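Local coordinates for serine protease (Arthrobacter nicotinovorans, PDB 3WY8), which probably hydrolyses peptide bonds in protein substrates as a trypsin-like serine protease and has keratinolytic activity, at residues 26-31 against 183-188; 93-98 against 203-208; 8-13 against 111-116; 70-75 against 104-109; 128-133 against 139-144. All blocks are in the same frame, centred on the assembly; numbering follows the deposited sequence.

Interaction 1: 26-31 against 183-188; sequences SGNSVT and GYQNSV
Asn28 and Gln185 run past one another in opposite directions until their amide ends meet, with the two flat groups turned 55° apart. Asn28 ND2 donates a hydrogen bond of 3.0 Å to Gln185 OE1, close to straight at 160°. The oxygen lies in the amide plane of Asn28, whereas the nitrogen sits above the carbonyl plane of Gln185 and not on a lone pair. Gln185 spans the gap because its CG is anti to the backbone N (chi1 -177°) and the chain stays extended beyond it. Its other amide atom, NE2, donates to Ser187 O at 3.0 Å, which fixes the rotation of the amide, and OE1 is also hydrogen-bonded to Ser39 OG. Val30 crosses the glutamine at about a right angle, bringing CG1 to 3.2 Å from Gln185 OE1. Asn28 OD1 is held by His10 ND1. A leucine in place of Gln185 is likely to leave Asn28 ND2, Ser39 OG and Ser187 O each one partner short in a buried setting. The contact joins strand 21-29 of the N-terminal barrel to strand 185-188 of the C-terminal sheet, a buried polar bridge between the two beta domains of the trypsin-like fold.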
# COMPACT_ATOMS: atom_id res chain seq x y z
N SER A 26 -5.56 0.73 -0.88
CA SER A 26 -4.86 2.00 -0.91
C SER A 26 -3.45 1.75 -1.43
O SER A 26 -2.96 0.61 -1.39
CB SER A 26 -4.82 2.62 0.49
OG SER A 26 -6.13 2.71 1.01
N GLY A 27 -2.79 2.79 -1.92
CA GLY A 27 -1.46 2.65 -2.49
C GLY A 27 -0.71 3.96 -2.53
O GLY A 27 -1.22 5.01 -2.11
N ASN A 28 0.51 3.91 -3.06
CA ASN A 28 1.39 5.06 -3.05
C ASN A 28 2.32 5.07 -4.25
O ASN A 28 2.90 4.04 -4.60
CB ASN A 28 2.22 5.06 -1.76
CG ASN A 28 2.95 6.36 -1.53
OD1 ASN A 28 2.38 7.44 -1.65
ND2 ASN A 28 4.23 6.26 -1.18
N SER A 29 2.44 6.24 -4.89
CA SER A 29 3.42 6.43 -5.95
C SER A 29 4.82 6.43 -5.34
O SER A 29 5.13 7.26 -4.48
CB SER A 29 3.15 7.73 -6.71
OG SER A 29 4.15 7.97 -7.69
N VAL A 30 5.65 5.48 -5.77
CA VAL A 30 7.01 5.35 -5.23
C VAL A 30 8.05 5.61 -6.30
O VAL A 30 7.83 5.31 -7.48
CB VAL A 30 7.27 3.98 -4.54
CG1 VAL A 30 6.44 3.86 -3.26
CG2 VAL A 30 6.99 2.80 -5.48
N THR A 31 9.18 6.19 -5.90
CA THR A 31 10.22 6.55 -6.85
C THR A 31 10.71 5.30 -7.57
O THR A 31 10.90 4.26 -6.95
CB THR A 31 11.39 7.27 -6.15
OG1 THR A 31 10.87 8.37 -5.39
CG2 THR A 31 12.38 7.80 -7.17
N GLY A 183 7.86 11.63 3.84
CA GLY A 183 9.01 10.80 4.20
C GLY A 183 9.23 9.59 3.31
O GLY A 183 8.64 9.47 2.23
N TYR A 184 10.10 8.70 3.76
CA TYR A 184 10.39 7.46 3.05
C TYR A 184 9.38 6.38 3.41
O TYR A 184 9.07 6.19 4.59
CB TYR A 184 11.79 6.96 3.40
CG TYR A 184 12.90 7.80 2.83
CD1 TYR A 184 13.38 7.57 1.54
CD2 TYR A 184 13.47 8.83 3.57
CE1 TYR A 184 14.40 8.34 1.01
CE2 TYR A 184 14.49 9.61 3.05
CZ TYR A 184 14.95 9.35 1.77
OH TYR A 184 15.97 10.12 1.25
N GLN A 185 8.89 5.66 2.40
CA GLN A 185 8.02 4.52 2.65
C GLN A 185 8.83 3.29 3.06
O GLN A 185 9.87 3.01 2.47
CB GLN A 185 7.15 4.20 1.44
CG GLN A 185 6.18 3.03 1.72
CD GLN A 185 5.13 2.83 0.64
OE1 GLN A 185 5.11 3.52 -0.38
NE2 GLN A 185 4.24 1.86 0.88
N ASN A 186 8.35 2.56 4.06
CA ASN A 186 9.08 1.41 4.59
C ASN A 186 8.19 0.23 5.00
O ASN A 186 8.67 -0.75 5.54
CB ASN A 186 10.00 1.87 5.73
CG ASN A 186 10.88 0.75 6.28
OD1 ASN A 186 10.87 0.49 7.48
ND2 ASN A 186 11.65 0.09 5.41
N SER A 187 6.88 0.35 4.73
CA SER A 187 5.94 -0.78 4.85
C SER A 187 4.59 -0.41 4.22
O SER A 187 4.45 0.68 3.65
CB SER A 187 5.76 -1.23 6.30
OG SER A 187 5.08 -2.47 6.36
N VAL A 188 3.63 -1.33 4.31
CA VAL A 188 2.25 -1.09 3.88
C VAL A 188 1.29 -1.66 4.93
O VAL A 188 1.65 -2.55 5.69
CB VAL A 188 1.92 -1.75 2.52
CG1 VAL A 188 2.70 -1.09 1.39
CG2 VAL A 188 2.17 -3.26 2.55

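Interaction 2: 93-98 against 203-208; sequences TAFAVM and PYWGTV
The indole of Trp205 turns its pyrrole edge to Thr93 OG1, while the far end of its six-membered ring meets Phe95. Beyond this pair, Trp205 also meets the ring of Phe117, their planes nearly parallel, and Phe95 packs edge-to-face with Tyr213. The contact belongs to the trypsin-like double-barrel fold: strand 94-98 is part of the N-terminal barrel, and the chain at 203-206 leads out of the C-terminal sheet into the last helix, 207-218, with Gly206 at its N-cap. The two aromatic rings are set obliquely, centroids 5.9 Å apart and planes at 58°, and their nearest carbons, Phe95 CZ and Trp205 CH2, lie 4.2 Å from each other. Thr93 crosses the indole at about a right angle and uses both branches of its side chain. The methyl, anti to the backbone N, reaches toward the benzo part, with CG2 3.6 Å from Trp205 CZ2. The hydroxyl branch turns to the N-H: Trp205 NE1 donates to Thr93 OG1 over 3.0 Å, somewhat bent at 148°, the oxygen tilted 21° from the ring plane. A leucine in place of Trp205 has no N-H to give and would probably leave Thr93 OG1 without that donor and a gap beside Phe95. Trp205 is itself the centre of an inverse gamma turn. Pro203 lies near, without touching, a putative Ser-His-Asp triad, and its ring presses on the threonine hydroxyl, with Pro203 CG 3.2 Å from Thr93 OG1.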
# COMPACT_ATOMS: atom_id res chain seq x y z
N THR A 93 3.55 -7.56 0.26
CA THR A 93 3.77 -6.28 -0.40
C THR A 93 3.94 -6.57 -1.87
O THR A 93 4.48 -7.61 -2.25
CB THR A 93 5.02 -5.54 0.15
OG1 THR A 93 4.80 -5.18 1.52
CG2 THR A 93 5.30 -4.26 -0.64
N ALA A 94 3.46 -5.65 -2.70
CA ALA A 94 3.59 -5.78 -4.14
C ALA A 94 3.64 -4.41 -4.80
O ALA A 94 3.37 -3.39 -4.16
CB ALA A 94 2.44 -6.62 -4.70
N PHE A 95 4.01 -4.39 -6.07
CA PHE A 95 4.17 -3.15 -6.79
C PHE A 95 3.47 -3.25 -8.13
O PHE A 95 3.63 -4.22 -8.86
CB PHE A 95 5.65 -2.80 -6.97
CG PHE A 95 6.38 -2.68 -5.66
CD1 PHE A 95 6.46 -1.46 -5.01
CD2 PHE A 95 6.95 -3.81 -5.07
CE1 PHE A 95 7.12 -1.35 -3.78
CE2 PHE A 95 7.60 -3.71 -3.84
CZ PHE A 95 7.70 -2.48 -3.20
N ALA A 96 2.66 -2.24 -8.42
CA ALA A 96 1.97 -2.17 -9.69
C ALA A 96 2.71 -1.16 -10.56
O ALA A 96 3.20 -0.15 -10.07
CB ALA A 96 0.54 -1.76 -9.47
N VAL A 97 2.79 -1.45 -11.86
CA VAL A 97 3.37 -0.52 -12.82
C VAL A 97 2.26 -0.01 -13.73
O VAL A 97 1.55 -0.79 -14.36
CB VAL A 97 4.51 -1.15 -13.64
CG1 VAL A 97 5.07 -0.15 -14.66
CG2 VAL A 97 5.62 -1.61 -12.71
N MET A 98 2.09 1.31 -13.75
CA MET A 98 0.93 1.94 -14.38
C MET A 98 1.19 2.31 -15.83
O MET A 98 2.30 2.69 -16.18
CB MET A 98 0.51 3.19 -13.59
CG MET A 98 0.32 2.97 -12.08
SD MET A 98 -0.94 1.73 -11.66
CE MET A 98 -0.00 0.26 -11.50
N PRO A 203 4.22 -5.66 6.85
CA PRO A 203 5.39 -6.53 6.72
C PRO A 203 6.72 -5.79 6.79
O PRO A 203 6.80 -4.60 6.46
CB PRO A 203 5.21 -7.15 5.33
CG PRO A 203 4.45 -6.13 4.58
CD PRO A 203 3.49 -5.54 5.58
N TYR A 204 7.75 -6.50 7.22
CA TYR A 204 9.10 -5.96 7.21
C TYR A 204 9.59 -5.84 5.77
O TYR A 204 9.52 -6.80 5.01
CB TYR A 204 10.04 -6.86 8.02
CG TYR A 204 11.46 -6.34 8.00
CD1 TYR A 204 11.83 -5.27 8.81
CD2 TYR A 204 12.42 -6.91 7.16
CE1 TYR A 204 13.12 -4.77 8.79
CE2 TYR A 204 13.72 -6.42 7.14
CZ TYR A 204 14.06 -5.36 7.96
OH TYR A 204 15.35 -4.88 7.94
N TRP A 205 10.06 -4.66 5.41
CA TRP A 205 10.58 -4.45 4.06
C TRP A 205 12.04 -4.87 3.97
O TRP A 205 12.96 -4.07 4.20
CB TRP A 205 10.34 -3.00 3.60
CG TRP A 205 9.00 -2.83 2.93
CD1 TRP A 205 7.90 -3.63 3.07
CD2 TRP A 205 8.63 -1.79 2.03
NE1 TRP A 205 6.87 -3.16 2.30
CE2 TRP A 205 7.29 -2.03 1.65
CE3 TRP A 205 9.30 -0.68 1.50
CZ2 TRP A 205 6.61 -1.19 0.76
CZ3 TRP A 205 8.62 0.15 0.61
CH2 TRP A 205 7.29 -0.11 0.25
N GLY A 206 12.24 -6.14 3.63
CA GLY A 206 13.56 -6.74 3.56
C GLY A 206 14.00 -7.05 2.15
O GLY A 206 13.52 -6.46 1.19
N THR A 207 14.93 -8.00 2.02
CA THR A 207 15.55 -8.29 0.72
C THR A 207 14.58 -8.88 -0.31
O THR A 207 14.73 -8.61 -1.50
CB THR A 207 16.77 -9.22 0.88
OG1 THR A 207 16.41 -10.34 1.69
CG2 THR A 207 17.93 -8.47 1.52
N VAL A 208 13.62 -9.69 0.15
CA VAL A 208 12.66 -10.31 -0.77
C VAL A 208 11.76 -9.24 -1.41
O VAL A 208 11.61 -9.19 -2.63
CB VAL A 208 11.82 -11.40 -0.05
CG1 VAL A 208 10.71 -11.93 -0.97
CG2 VAL A 208 12.72 -12.56 0.42

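Interaction 3: 8-13 against 111-116; sequences VKHIGK and GSSGVQ
His10 and Ser113 form the close part of this contact. The serine hydroxyl stands over one face of the imidazole, Ser113 OG lying 3.3 Å from His10 CE1. The opposite face is covered from within its own segment: Val8 CG1 is 3.4 Å above the plane of the His10 ring, offset toward the rim, so the ring is held flat between the two. A type I turn from Val8 to Ile11, closed by the bond from Ile11 N to Val8 O at 3.1 Å, folds the valine back into that position. The ring points into the contact because His10 CG occupies the crowded position between backbone N and carbonyl carbon (chi1 53°). Its rotation is set by a second-shell residue, Asn28, whose OD1 is hydrogen-bonded to His10 ND1 and whose ND2 is hydrogen-bonded to Ser113 OG; one amide thus ties both partners. The other side is looser. His10 CB is 4.1 Å from Gly111 O and 4.3 Å from Ser112 CA, the Ser112 side chain points away and pairs with Thr31 OG1, and Lys9, bordering this side, is exposed to solvent. Gly111, with positive phi, marks where helix 106-110 gives way to loop. That loop runs beside strand 21-29, bonded through its backbone at Ser29, while the turn at 8-11 leads into strand 11-18, the neighbour of 21-29 in the N-terminal barrel.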
# COMPACT_ATOMS: atom_id res chain seq x y z
N VAL A 8 -3.25 13.68 -0.39
CA VAL A 8 -1.82 13.77 -0.64
C VAL A 8 -1.61 13.30 -2.06
O VAL A 8 -2.08 12.22 -2.44
CB VAL A 8 -1.02 12.92 0.37
CG1 VAL A 8 0.47 12.85 -0.00
CG2 VAL A 8 -1.20 13.47 1.80
N LYS A 9 -0.92 14.12 -2.85
CA LYS A 9 -0.80 13.93 -4.29
C LYS A 9 -0.39 12.51 -4.68
O LYS A 9 -0.98 11.92 -5.59
CB LYS A 9 0.22 14.93 -4.86
CG LYS A 9 -0.16 15.47 -6.22
CD LYS A 9 0.83 16.53 -6.71
CE LYS A 9 0.75 17.82 -5.89
NZ LYS A 9 1.67 18.87 -6.41
N HIS A 10 0.60 11.96 -3.98
CA HIS A 10 1.18 10.67 -4.34
C HIS A 10 0.47 9.45 -3.73
O HIS A 10 0.72 8.32 -4.15
CB HIS A 10 2.69 10.64 -4.03
CG HIS A 10 3.04 11.01 -2.62
ND1 HIS A 10 2.97 10.12 -1.58
CD2 HIS A 10 3.49 12.17 -2.09
CE1 HIS A 10 3.34 10.71 -0.46
NE2 HIS A 10 3.67 11.96 -0.75
N ILE A 11 -0.40 9.68 -2.75
CA ILE A 11 -1.16 8.61 -2.11
C ILE A 11 -2.53 8.48 -2.77
O ILE A 11 -3.20 9.48 -3.01
CB ILE A 11 -1.35 8.85 -0.58
CG1 ILE A 11 -0.01 9.11 0.10
CG2 ILE A 11 -2.09 7.67 0.07
CD1 ILE A 11 -0.12 9.42 1.59
N GLY A 12 -2.94 7.25 -3.05
CA GLY A 12 -4.20 7.03 -3.75
C GLY A 12 -5.05 5.87 -3.29
O GLY A 12 -4.61 5.00 -2.52
N LYS A 13 -6.29 5.87 -3.77
CA LYS A 13 -7.23 4.78 -3.56
C LYS A 13 -7.13 3.84 -4.76
O LYS A 13 -6.93 4.28 -5.89
CB LYS A 13 -8.64 5.35 -3.44
CG LYS A 13 -9.70 4.35 -2.98
CD LYS A 13 -11.05 5.05 -2.85
CE LYS A 13 -12.17 4.07 -2.52
NZ LYS A 13 -12.13 3.58 -1.11
N GLY A 111 4.25 13.14 -8.46
CA GLY A 111 5.46 12.93 -7.67
C GLY A 111 5.51 11.51 -7.14
O GLY A 111 4.73 10.65 -7.56
N SER A 112 6.44 11.27 -6.22
CA SER A 112 6.63 9.93 -5.66
C SER A 112 7.39 9.97 -4.34
O SER A 112 8.09 10.94 -4.04
CB SER A 112 7.36 9.04 -6.67
OG SER A 112 8.67 9.53 -6.92
N SER A 113 7.24 8.91 -3.56
CA SER A 113 7.95 8.76 -2.29
C SER A 113 9.22 7.95 -2.49
O SER A 113 9.22 6.97 -3.23
CB SER A 113 7.07 8.04 -1.27
OG SER A 113 5.87 8.75 -1.03
N GLY A 114 10.28 8.35 -1.80
CA GLY A 114 11.46 7.50 -1.67
C GLY A 114 11.10 6.25 -0.89
O GLY A 114 10.13 6.24 -0.13
N VAL A 115 11.89 5.19 -1.09
CA VAL A 115 11.68 3.93 -0.39
C VAL A 115 12.91 3.51 0.41
O VAL A 115 14.04 3.90 0.08
CB VAL A 115 11.26 2.77 -1.35
CG1 VAL A 115 9.85 2.99 -1.86
CG2 VAL A 115 12.24 2.61 -2.51
N GLN A 116 12.69 2.73 1.46
CA GLN A 116 13.76 2.15 2.26
C GLN A 116 13.53 0.66 2.45
O GLN A 116 12.40 0.22 2.68
CB GLN A 116 13.86 2.81 3.64
CG GLN A 116 14.29 4.28 3.63
CD GLN A 116 15.74 4.48 3.21
OE1 GLN A 116 16.57 3.57 3.30
NE2 GLN A 116 16.05 5.70 2.77

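Interaction 4: 70-75 against 104-109; sequences GKWTAK and QKLADV
Within 70-75, Trp72 alone makes this contact, and its indole lies against Leu106 at the start of helix 106-110. The clearest interaction is CH-pi: Leu106 CD1 sits 3.6 Å from the centroid of the five-membered ring of Trp72, only 11° off the ring normal, squarely over the face. The leucine can place it there because its CG is anti to the backbone N (chi1 178°), carrying the branch out from the helix and over the pyrrole part. Leu106 CA covers the same face farther along, 3.5 Å from Trp72 CH2. Apolar contact at the rim comes from one helical turn on, where Val109 CG2 lies near the indole plane, 3.9 Å from Trp72 CZ2. The third kind of contact is with the backbone. Gln104 O approaches the six-membered ring at its edge, 3.3 Å from Trp72 CZ3, and the same carbon is 3.4 Å from Leu106 N. The ring therefore packs against the very beginning of the helix, where Lys105 is the N-cap residue and Lys105 O receives weak bonds from Asp108 N and Val109 N. The polar atom of the indole turns to its own side: NE1 is hydrogen-bonded to Tyr69 O. Pro60 touches both Trp72 and Leu106, and Met98 touches Leu106. The arrangement seats a short helix against strands 55-60, 72-78 and 94-98 of the N-terminal barrel, on the chain that passes on to the C-terminal domain in this trypsin-like fold.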
# COMPACT_ATOMS: atom_id res chain seq x y z
N GLY A 70 -6.71 12.19 -12.50
CA GLY A 70 -7.17 11.11 -13.36
C GLY A 70 -7.14 9.73 -12.72
O GLY A 70 -6.72 9.56 -11.57
N LYS A 71 -7.62 8.74 -13.48
CA LYS A 71 -7.63 7.35 -13.05
C LYS A 71 -6.57 6.60 -13.84
O LYS A 71 -6.54 6.67 -15.08
CB LYS A 71 -9.01 6.71 -13.30
CG LYS A 71 -10.16 7.35 -12.53
CD LYS A 71 -11.52 6.82 -13.01
CE LYS A 71 -11.86 7.32 -14.42
NZ LYS A 71 -13.19 6.85 -14.91
N TRP A 72 -5.70 5.89 -13.13
CA TRP A 72 -4.54 5.24 -13.74
C TRP A 72 -4.73 3.74 -13.75
O TRP A 72 -5.14 3.15 -12.75
CB TRP A 72 -3.27 5.64 -12.98
CG TRP A 72 -2.98 7.11 -13.07
CD1 TRP A 72 -3.63 8.12 -12.41
CD2 TRP A 72 -1.99 7.74 -13.88
NE1 TRP A 72 -3.09 9.34 -12.76
CE2 TRP A 72 -2.08 9.14 -13.66
CE3 TRP A 72 -1.01 7.26 -14.77
CZ2 TRP A 72 -1.24 10.06 -14.30
CZ3 TRP A 72 -0.18 8.18 -15.41
CH2 TRP A 72 -0.31 9.57 -15.17
N THR A 73 -4.45 3.12 -14.90
CA THR A 73 -4.64 1.68 -15.08
C THR A 73 -3.30 0.94 -15.04
O THR A 73 -2.31 1.40 -15.61
CB THR A 73 -5.37 1.38 -16.42
OG1 THR A 73 -6.61 2.10 -16.45
CG2 THR A 73 -5.66 -0.12 -16.58
N ALA A 74 -3.28 -0.22 -14.37
CA ALA A 74 -2.06 -1.03 -14.28
C ALA A 74 -1.78 -1.76 -15.58
O ALA A 74 -2.68 -2.39 -16.15
CB ALA A 74 -2.16 -2.03 -13.14
N LYS A 75 -0.54 -1.68 -16.05
CA LYS A 75 -0.13 -2.53 -17.16
C LYS A 75 0.49 -3.83 -16.67
O LYS A 75 0.37 -4.86 -17.33
CB LYS A 75 0.80 -1.79 -18.13
CG LYS A 75 2.15 -1.39 -17.60
CD LYS A 75 3.07 -1.00 -18.74
CE LYS A 75 4.46 -0.71 -18.21
NZ LYS A 75 5.29 0.09 -19.15
N GLN A 104 1.33 10.91 -20.24
CA GLN A 104 2.12 11.29 -19.07
C GLN A 104 2.39 10.11 -18.14
O GLN A 104 1.54 9.24 -17.98
CB GLN A 104 1.41 12.38 -18.28
CG GLN A 104 1.35 13.75 -18.95
CD GLN A 104 0.73 14.80 -18.05
OE1 GLN A 104 -0.49 14.81 -17.84
NE2 GLN A 104 1.55 15.68 -17.52
N LYS A 105 3.57 10.10 -17.52
CA LYS A 105 3.92 9.10 -16.51
C LYS A 105 3.46 9.55 -15.12
O LYS A 105 3.52 10.73 -14.80
CB LYS A 105 5.44 8.84 -16.52
CG LYS A 105 5.92 8.02 -17.73
CD LYS A 105 7.42 8.13 -17.96
CE LYS A 105 7.77 9.30 -18.88
NZ LYS A 105 9.22 9.34 -19.23
N LEU A 106 2.98 8.60 -14.32
CA LEU A 106 2.37 8.91 -13.02
C LEU A 106 3.19 9.85 -12.14
O LEU A 106 2.66 10.84 -11.62
CB LEU A 106 2.02 7.62 -12.27
CG LEU A 106 1.41 7.75 -10.87
CD1 LEU A 106 0.02 8.40 -10.91
CD2 LEU A 106 1.33 6.40 -10.21
N ALA A 107 4.47 9.53 -11.96
CA ALA A 107 5.34 10.30 -11.08
C ALA A 107 5.60 11.72 -11.58
O ALA A 107 5.89 12.62 -10.79
CB ALA A 107 6.66 9.56 -10.85
N ASP A 108 5.48 11.92 -12.89
CA ASP A 108 5.60 13.26 -13.47
C ASP A 108 4.40 14.13 -13.13
O ASP A 108 4.51 15.36 -13.09
CB ASP A 108 5.81 13.18 -14.98
CG ASP A 108 7.24 12.82 -15.37
OD1 ASP A 108 8.18 13.13 -14.61
OD2 ASP A 108 7.42 12.22 -16.45
N VAL A 109 3.26 13.49 -12.88
CA VAL A 109 2.02 14.19 -12.54
C VAL A 109 1.86 14.38 -11.03
O VAL A 109 1.51 15.48 -10.58
CB VAL A 109 0.78 13.47 -13.14
CG1 VAL A 109 -0.52 14.25 -12.84
CG2 VAL A 109 0.94 13.27 -14.63

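Interaction 5: 128-133 against 139-144; sequences FGYPAA and ESLKSC
Gly129 and Lys142 form an antiparallel hydrogen-bonded pair, Gly129 N to Lys142 O at 3.0 Å and Lys142 N to Gly129 O at 2.9 Å, the latter nearly straight (171°), and Phe128 with Ser143 is the adjoining non-hydrogen-bonded pair. Past Gly129 the strand ends, and a water carries the link on, donating to Pro131 O at 2.8 Å and to Ser140 O at 2.7 Å. Phe128 and Ser143 share one face of the sheet: Ser143 CB lies over the phenyl face, 4.1 Å from the centroid of the Phe128 ring and 18° off its normal. Leu141 is wedged between two aromatic side chains, with CD2 3.9 Å from Phe128 CD1 and CD1 3.8 Å from Tyr130 CE2. The latter methyl meets the tyrosine ring off-centre, in a CH-pi contact, while Leu141 CA stands over a face of that ring. Pro131 crosses Lys142 at about a right angle, its CG 3.7 Å from Lys142 CG. The lysine, bent at chi2 (-62°), then leads its amine away to Ser4 OG. Tyr130 OH is hydrogen-bonded to Tyr62 O. The hairpin joins strands 124-129 and 142-150 of the C-terminal sheet, the Cys144-Cys164 disulfide ties strand 142-150 to the end of its neighbour, strand 160-163, and the hairpin rests through Phe128, Tyr130 and Leu141 on strand 11-18 of the N-terminal barrel.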
# COMPACT_ATOMS: atom_id res chain seq x y z
N PHE A 128 -0.95 5.81 6.13
CA PHE A 128 -2.08 6.43 5.46
C PHE A 128 -2.94 5.39 4.75
O PHE A 128 -2.45 4.34 4.37
CB PHE A 128 -1.58 7.44 4.44
CG PHE A 128 -0.95 8.66 5.04
CD1 PHE A 128 -1.65 9.86 5.11
CD2 PHE A 128 0.35 8.61 5.54
CE1 PHE A 128 -1.07 11.00 5.66
CE2 PHE A 128 0.95 9.74 6.10
CZ PHE A 128 0.23 10.94 6.16
N GLY A 129 -4.21 5.70 4.56
CA GLY A 129 -5.08 4.83 3.77
C GLY A 129 -6.47 5.39 3.55
O GLY A 129 -6.81 6.45 4.07
N TYR A 130 -7.24 4.65 2.76
CA TYR A 130 -8.65 4.94 2.52
C TYR A 130 -9.51 3.84 3.14
O TYR A 130 -10.05 2.99 2.43
CB TYR A 130 -8.90 5.03 1.01
CG TYR A 130 -8.40 6.30 0.38
CD1 TYR A 130 -9.23 7.42 0.27
CD2 TYR A 130 -7.10 6.40 -0.11
CE1 TYR A 130 -8.77 8.60 -0.30
CE2 TYR A 130 -6.63 7.58 -0.70
CZ TYR A 130 -7.47 8.67 -0.78
OH TYR A 130 -7.02 9.83 -1.36
N PRO A 131 -9.66 3.86 4.49
CA PRO A 131 -10.48 2.82 5.11
C PRO A 131 -11.92 2.91 4.63
O PRO A 131 -12.47 4.01 4.50
CB PRO A 131 -10.37 3.13 6.61
CG PRO A 131 -10.00 4.58 6.69
CD PRO A 131 -9.15 4.83 5.47
N ALA A 132 -12.53 1.75 4.36
CA ALA A 132 -13.82 1.68 3.69
C ALA A 132 -14.89 0.93 4.47
O ALA A 132 -16.02 0.76 4.00
CB ALA A 132 -13.66 1.07 2.28
N ALA A 133 -14.54 0.48 5.68
CA ALA A 133 -15.48 -0.24 6.54
C ALA A 133 -15.82 0.59 7.76
O ALA A 133 -14.99 1.36 8.26
CB ALA A 133 -14.90 -1.58 6.95
N GLU A 139 -14.17 7.04 1.40
CA GLU A 139 -14.17 8.20 0.50
C GLU A 139 -13.05 9.21 0.73
O GLU A 139 -12.84 10.10 -0.10
CB GLU A 139 -15.54 8.88 0.55
CG GLU A 139 -16.65 8.05 -0.10
CD GLU A 139 -16.43 7.89 -1.59
OE1 GLU A 139 -16.85 8.79 -2.34
OE2 GLU A 139 -15.86 6.87 -2.01
N SER A 140 -12.33 9.07 1.84
CA SER A 140 -11.35 10.09 2.22
C SER A 140 -10.10 9.51 2.88
O SER A 140 -10.15 8.43 3.48
CB SER A 140 -11.99 11.15 3.12
OG SER A 140 -12.46 10.57 4.32
N LEU A 141 -9.00 10.25 2.78
CA LEU A 141 -7.72 9.83 3.34
C LEU A 141 -7.68 9.97 4.86
O LEU A 141 -8.05 11.01 5.41
CB LEU A 141 -6.59 10.66 2.72
CG LEU A 141 -5.15 10.22 3.00
CD1 LEU A 141 -4.86 8.85 2.38
CD2 LEU A 141 -4.18 11.27 2.48
N LYS A 142 -7.20 8.92 5.53
CA LYS A 142 -7.02 8.91 6.98
C LYS A 142 -5.60 8.49 7.30
O LYS A 142 -4.89 7.98 6.43
CB LYS A 142 -8.01 7.95 7.66
CG LYS A 142 -9.47 8.15 7.26
CD LYS A 142 -9.99 9.51 7.65
CE LYS A 142 -11.46 9.64 7.32
NZ LYS A 142 -11.94 11.05 7.51
N SER A 143 -5.18 8.70 8.54
CA SER A 143 -3.86 8.26 8.98
C SER A 143 -3.86 7.69 10.39
O SER A 143 -4.79 7.91 11.18
CB SER A 143 -2.84 9.39 8.86
OG SER A 143 -3.11 10.43 9.80
N CYS A 144 -2.81 6.92 10.68
CA CYS A 144 -2.48 6.45 12.01
C CYS A 144 -1.00 6.69 12.23
O CYS A 144 -0.24 6.84 11.26
CB CYS A 144 -2.73 4.95 12.12
SG CYS A 144 -4.43 4.43 11.93
O HOH W 1 -12.18 6.81 4.17

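How the interactions relate
From the N terminus, segment 8-13 opens interaction 3, which closes at 111-116, where the chain leaves the N-terminal barrel. Segment 26-31 opens interaction 1, closed only at 183-188, so interactions 1 and 3 cross; they share the Asn28-His10 bond. Interaction 4 (70-75 with 104-109) lies within the spans of both and seats helix 106-110 on the barrel. Interaction 2 starts at 93-98, before 4 and 3 have closed, and ends at 203-208, crossing 1, 3 and 4. Interaction 5, a local hairpin of the C-terminal sheet, falls inside the spans of 1 and 2 and follows 3 and 4. Interactions 1 and 2 join the barrel to the C-terminal half.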